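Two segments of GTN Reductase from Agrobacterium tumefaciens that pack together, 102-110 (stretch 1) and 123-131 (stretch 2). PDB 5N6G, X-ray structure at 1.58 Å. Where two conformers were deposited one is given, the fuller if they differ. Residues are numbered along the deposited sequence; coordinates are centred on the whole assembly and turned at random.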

ATOM      1  N   GLY A 102       3.639   4.171  11.554  1.00 11.78           N
ATOM      2  CA  GLY A 102       4.732   4.748  12.320  1.00 11.35           C
ATOM      3  C   GLY A 102       4.408   6.129  12.841  1.00 11.95           C
ATOM      4  O   GLY A 102       3.384   6.352  13.492  1.00 13.45           O
ATOM      5  N   ARG A 103       5.296   7.094  12.573  1.00 11.51           N
ATOM      6  CA  ARG A 103       5.145   8.423  13.153  1.00 12.28           C
ATOM      7  C   ARG A 103       3.961   9.225  12.609  1.00 12.09           C
ATOM      8  O   ARG A 103       3.668  10.293  13.161  1.00 13.14           O
ATOM      9  N   ILE A 104       3.301   8.758  11.554  1.00 13.19           N
ATOM     10  CA  ILE A 104       2.227   9.536  10.913  1.00 12.69           C
ATOM     11  C   ILE A 104       0.930   9.148  11.611  1.00 14.44           C
ATOM     12  O   ILE A 104       0.108   8.387  11.099  1.00 13.81           O
ATOM     13  N   SER A 105       0.739   9.689  12.812  1.00 13.63           N
ATOM     14  CA  SER A 105      -0.427   9.361  13.622  1.00 14.10           C
ATOM     15  C   SER A 105      -0.639  10.464  14.658  1.00 14.71           C
ATOM     16  O   SER A 105       0.047  11.490  14.663  1.00 14.52           O
ATOM     17  N   HIS A 106      -1.622  10.246  15.521  1.00 14.75           N
ATOM     18  CA  HIS A 106      -2.012  11.199  16.544  1.00 14.78           C
ATOM     19  C   HIS A 106      -2.284  10.423  17.820  1.00 15.38           C
ATOM     20  O   HIS A 106      -2.712   9.272  17.769  1.00 15.70           O
ATOM     21  N   THR A 107      -1.986  11.043  18.958  1.00 16.22           N
ATOM     22  CA  THR A 107      -2.178  10.367  20.242  1.00 16.32           C
ATOM     23  C   THR A 107      -3.607   9.863  20.425  1.00 18.14           C
ATOM     24  O   THR A 107      -3.810   8.812  21.040  1.00 20.85           O
ATOM     25  N   SER A 108      -4.603  10.579  19.894  1.00 18.95           N
ATOM     26  CA  SER A 108      -6.001  10.188  20.081  1.00 20.09           C
ATOM     27  C   SER A 108      -6.353   8.867  19.387  1.00 20.12           C
ATOM     28  O   SER A 108      -7.402   8.279  19.689  1.00 25.06           O
ATOM     29  N   LEU A 109      -5.523   8.403  18.448  1.00 16.56           N
ATOM     30  CA  LEU A 109      -5.724   7.142  17.750  1.00 18.24           C
ATOM     31  C   LEU A 109      -4.937   5.990  18.361  1.00 21.88           C
ATOM     32  O   LEU A 109      -5.178   4.831  17.998  1.00 22.22           O
ATOM     33  N   GLN A 110      -3.969   6.281  19.233  1.00 17.43           N
ATOM     34  CA  GLN A 110      -3.040   5.302  19.760  1.00 17.97           C
ATOM     35  C   GLN A 110      -3.604   4.622  20.997  1.00 19.75           C
ATOM     36  O   GLN A 110      -4.365   5.232  21.761  1.00 19.65           O
ATOM     37  N   THR A 123       9.481  14.303  14.755  1.00 14.87           N
ATOM     38  CA  THR A 123       8.097  14.590  14.404  1.00 17.77           C
ATOM     39  C   THR A 123       7.979  14.923  12.917  1.00 17.88           C
ATOM     40  O   THR A 123       8.799  15.664  12.366  1.00 16.74           O
ATOM     41  N   ALA A 124       6.946  14.381  12.280  1.00 16.69           N
ATOM     42  CA  ALA A 124       6.661  14.710  10.883  1.00 16.02           C
ATOM     43  C   ALA A 124       5.877  16.003  10.785  1.00 16.94           C
ATOM     44  O   ALA A 124       4.974  16.256  11.588  1.00 17.12           O
ATOM     45  N   LYS A 125       6.221  16.820   9.781  1.00 14.96           N
ATOM     46  CA  LYS A 125       5.394  17.957   9.396  1.00 17.41           C
ATOM     47  C   LYS A 125       4.335  17.404   8.454  1.00 24.56           C
ATOM     48  O   LYS A 125       4.423  17.487   7.228  1.00 23.06           O
ATOM     49  N   SER A 126       3.321  16.788   9.058  0.69 18.19           N
ATOM     50  CA  SER A 126       2.253  16.114   8.336  0.69 18.15           C
ATOM     51  C   SER A 126       0.951  16.361   9.084  0.69 19.90           C
ATOM     52  O   SER A 126       0.938  16.875  10.206  0.69 20.77           O
ATOM     53  N   LYS A 127      -0.157  16.034   8.429  1.00 23.33           N
ATOM     54  CA  LYS A 127      -1.473  16.242   8.999  1.00 22.19           C
ATOM     55  C   LYS A 127      -2.264  14.957   8.919  1.00 25.97           C
ATOM     56  O   LYS A 127      -2.049  14.134   8.032  1.00 30.76           O
ATOM     57  N   THR A 128      -3.195  14.800   9.854  1.00 25.74           N
ATOM     58  CA  THR A 128      -4.015  13.607   9.864  1.00 26.28           C
ATOM     59  C   THR A 128      -5.461  13.965  10.168  1.00 25.23           C
ATOM     60  O   THR A 128      -5.813  15.130  10.364  1.00 31.37           O
ATOM     61  N   TYR A 129      -6.306  12.937  10.190  0.55 38.23           N
ATOM     62  CA  TYR A 129      -7.745  13.084  10.381  0.55 37.62           C
ATOM     63  C   TYR A 129      -8.106  12.347  11.661  0.55 33.29           C
ATOM     64  O   TYR A 129      -7.855  11.143  11.776  0.55 28.84           O
ATOM     65  N   ILE A 130      -8.678  13.068  12.624  1.00 28.91           N
ATOM     66  CA  ILE A 130      -8.968  12.540  13.959  1.00 30.06           C
ATOM     67  C   ILE A 130     -10.426  12.767  14.338  1.00 33.26           C
ATOM     68  O   ILE A 130     -11.161  13.501  13.673  1.00 30.07           O
ATOM     69  N   ILE A 131     -10.833  12.102  15.429  1.00 29.78           N
ATOM     70  CA  ILE A 131     -12.172  12.236  16.004  1.00 38.49           C
ATOM     71  C   ILE A 131     -12.042  12.665  17.462  1.00 49.07           C
ATOM     72  O   ILE A 131     -11.370  12.000  18.256  1.00 34.71           O
TER

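The two stretches meet through a small, mixed contact in which apolar groups pack against one another, a guanidinium face and an imidazole face, with no direct hydrogen bond between them and three waters joining their polar groups. The buried surface is modest, 466 Å² summed over both sides, and the first rule is one of alternation. In stretch 2, Ala 124, Ser 126, Thr 128 and Ile 130 point toward stretch 1, while Thr 123, Lys 125, Lys 127 and Tyr 129 point away. This two-residue repeat is what an extended chain gives, and it sets both lysines on the exposed side, with no side-chain contact to the partner.

Stretch 1 is mostly loop, with a short 3-10 segment at 107-109, and it supplies its contacts less regularly. At one end, Ile 104 leaves its CA sideways, but its m,m rotamer brings the end of the chain nearer: Ile 104 CD1 lies 3.4 Å from Ala 124 CB and 4.1 Å from Ser 126 CB. The methyl of Ala 124 is also covered by Arg 103, whose chi1 is p and whose chi2 and chi3 are t. That extended chain carries the guanidinium across so that Ala 124 CB sits over one of its faces, 3.6 Å from Arg 103 NE. A flat cation can thus cover a small apolar group while NH1 and NH2 still make hydrogen bonds, NH2 elsewhere in the structure.

Water serves this end twice. Water 2 accepts from Arg 103 NH1 at 2.9 Å and donates to Thr 123 O at 2.9 Å, a bridge between groups whose direct separation, Arg 103 NH1 to Thr 123 O, is 3.6 Å. Water 1 ties backbone to backbone, donating to Arg 103 O at 2.8 Å and accepting from Ala 124 N at 3.0 Å.

At the other end, Ile 130 has the largest covered area of the contact. With chi1 p and chi2 t, it sets CD1 over the face of the His 106 ring, 4.2 Å from the ring centroid in a CH-pi contact, while Ile 130 CG2 reaches His 106 CB at 3.7 Å and Ser 108 OG at 3.7 Å. The CB of His 106 also meets Thr 128 CG2 at 4.0 Å. Leu 109, in the m,t rotamer, adds looser contacts, with CD1 4.4 Å from Ile 130 CG2 and 4.2 Å from Tyr 129 O.

The imidazole is held from within its own stretch. His 106, with chi1 t, receives a hydrogen bond at ND1 from Ser 108 N at 3.1 Å, and His 106 ND1 also hydrogen-bonds Ser 108 OG at 2.8 Å. Ser 108, in the p rotamer, then extends this network across the seam: its OG hydrogen-bonds water 3 at 2.9 Å, and that water accepts from Ile 131 N at 2.9 Å. The design lesson is economical: methyl groups pack on one another and on the flat faces of Arg 103 and His 106, and waters span the polar gaps.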

ATOM      1  CB  ARG A 103       6.418   9.237  12.944  1.00 13.23           C
ATOM      2  CG  ARG A 103       6.665   9.660  11.500  1.00 11.97           C
ATOM      3  CD  ARG A 103       7.999  10.395  11.398  1.00 14.80           C
ATOM      4  NE  ARG A 103       8.232  10.899  10.044  1.00 13.16           N
ATOM      5  CZ  ARG A 103       9.023  11.926   9.757  1.00 15.35           C
ATOM      6  NH1 ARG A 103       9.703  12.582  10.694  1.00 16.18           N
ATOM      7  NH2 ARG A 103       9.148  12.318   8.491  1.00 16.67           N
ATOM      8  CB  ILE A 104       2.183   9.297   9.408  1.00 11.66           C
ATOM      9  CG1 ILE A 104       3.568   9.527   8.783  1.00 13.72           C
ATOM     10  CG2 ILE A 104       1.168  10.195   8.775  1.00 13.09           C
ATOM     11  CD1 ILE A 104       4.120  10.950   8.945  1.00 15.83           C
ATOM     12  CB  SER A 105      -0.255   7.980  14.264  1.00 13.54           C
ATOM     13  OG  SER A 105      -1.433   7.512  14.924  1.00 16.71           O
ATOM     14  CB  HIS A 106      -3.257  11.978  16.101  1.00 18.94           C
ATOM     15  CG  HIS A 106      -3.599  13.134  16.987  1.00 21.09           C
ATOM     16  ND1 HIS A 106      -4.521  13.032  18.008  1.00 28.33           N
ATOM     17  CD2 HIS A 106      -3.174  14.423  16.989  1.00 21.69           C
ATOM     18  CE1 HIS A 106      -4.626  14.197  18.618  1.00 23.66           C
ATOM     19  NE2 HIS A 106      -3.833  15.061  18.008  1.00 25.36           N
ATOM     20  CB  THR A 107      -1.812  11.300  21.385  1.00 18.32           C
ATOM     21  OG1 THR A 107      -2.608  12.497  21.293  1.00 22.22           O
ATOM     22  CG2 THR A 107      -0.333  11.638  21.352  1.00 18.89           C
ATOM     23  CB  SER A 108      -6.916  11.311  19.577  1.00 23.86           C
ATOM     24  OG  SER A 108      -6.790  11.426  18.172  1.00 24.11           O
ATOM     25  CB  LEU A 109      -5.324   7.291  16.268  1.00 16.76           C
ATOM     26  CG  LEU A 109      -6.071   8.370  15.489  1.00 19.87           C
ATOM     27  CD1 LEU A 109      -5.402   8.612  14.121  1.00 19.46           C
ATOM     28  CD2 LEU A 109      -7.523   7.978  15.313  1.00 36.48           C
ATOM     29  CB  GLN A 110      -1.722   5.977  20.126  1.00 18.43           C
ATOM     30  CG  GLN A 110      -0.986   6.430  18.891  1.00 15.65           C
ATOM     31  CD  GLN A 110      -0.508   5.273  18.068  1.00 21.09           C
ATOM     32  OE1 GLN A 110       0.054   4.298  18.595  1.00 21.79           O
ATOM     33  NE2 GLN A 110      -0.742   5.343  16.773  1.00 18.97           N
ATOM     34  CB  THR A 123       7.569  15.756  15.236  1.00 20.81           C
ATOM     35  OG1 THR A 123       7.744  15.485  16.637  1.00 18.89           O
ATOM     36  CG2 THR A 123       6.078  15.986  14.956  1.00 18.61           C
ATOM     37  CB  ALA A 124       5.848  13.605  10.224  1.00 13.53           C
ATOM     38  CB  LYS A 125       6.219  19.064   8.762  1.00 23.52           C
ATOM     39  CG  LYS A 125       5.400  20.344   8.549  1.00 30.59           C
ATOM     40  CD  LYS A 125       6.301  21.543   8.267  1.00 48.71           C
ATOM     41  CE  LYS A 125       5.512  22.710   7.688  1.00 62.28           C
ATOM     42  NZ  LYS A 125       5.684  22.814   6.207  1.00 80.32           N
ATOM     43  CB  SER A 126       2.525  14.608   8.201  0.69 16.97           C
ATOM     44  OG  SER A 126       1.659  14.013   7.252  0.69 40.10           O
ATOM     45  CB  LYS A 127      -2.238  17.365   8.277  1.00 31.36           C
ATOM     46  CG  LYS A 127      -1.757  18.749   8.649  1.00 36.69           C
ATOM     47  CD  LYS A 127      -2.482  19.828   7.849  1.00 46.59           C
ATOM     48  CE  LYS A 127      -2.040  21.224   8.271  1.00 65.62           C
ATOM     49  NZ  LYS A 127      -2.323  21.477   9.709  1.00 67.99           N
ATOM     50  CB  THR A 128      -3.507  12.557  10.857  1.00 27.22           C
ATOM     51  OG1 THR A 128      -4.389  11.446  10.777  1.00 31.20           O
ATOM     52  CG2 THR A 128      -3.470  13.070  12.301  1.00 24.60           C
ATOM     53  CB  TYR A 129      -8.524  12.517   9.188  0.55 37.57           C
ATOM     54  CG  TYR A 129      -7.828  12.626   7.831  0.55 38.99           C
ATOM     55  CD1 TYR A 129      -6.989  13.690   7.529  0.55 58.34           C
ATOM     56  CD2 TYR A 129      -8.021  11.658   6.849  0.55 34.70           C
ATOM     57  CE1 TYR A 129      -6.355  13.783   6.305  0.55 46.66           C
ATOM     58  CE2 TYR A 129      -7.395  11.753   5.611  0.55 36.79           C
ATOM     59  CZ  TYR A 129      -6.564  12.820   5.352  0.55 38.22           C
ATOM     60  OH  TYR A 129      -5.935  12.933   4.137  0.55 56.76           O
ATOM     61  CB  ILE A 130      -8.046  13.132  15.049  1.00 38.08           C
ATOM     62  CG1 ILE A 130      -8.228  14.648  15.161  1.00 44.73           C
ATOM     63  CG2 ILE A 130      -6.592  12.772  14.745  1.00 34.01           C
ATOM     64  CD1 ILE A 130      -7.718  15.212  16.464  1.00 58.53           C
ATOM     65  CB  ILE A 131     -12.970  10.921  15.899  1.00 30.36           C
ATOM     66  CG1 ILE A 131     -13.091  10.474  14.431  1.00 41.01           C
ATOM     67  CG2 ILE A 131     -14.357  11.066  16.553  1.00 42.59           C
ATOM     68  CD1 ILE A 131     -13.748  11.501  13.496  1.00 42.81           C
TER
HETATM   69  O   HOH W   1       4.700  12.871  13.607  1.00 15.67           O
HETATM   70  O   HOH W   2      10.269  15.376   9.940  1.00 23.28           O
HETATM   71  O   HOH W   3      -9.384  10.469  17.296  1.00 36.24           O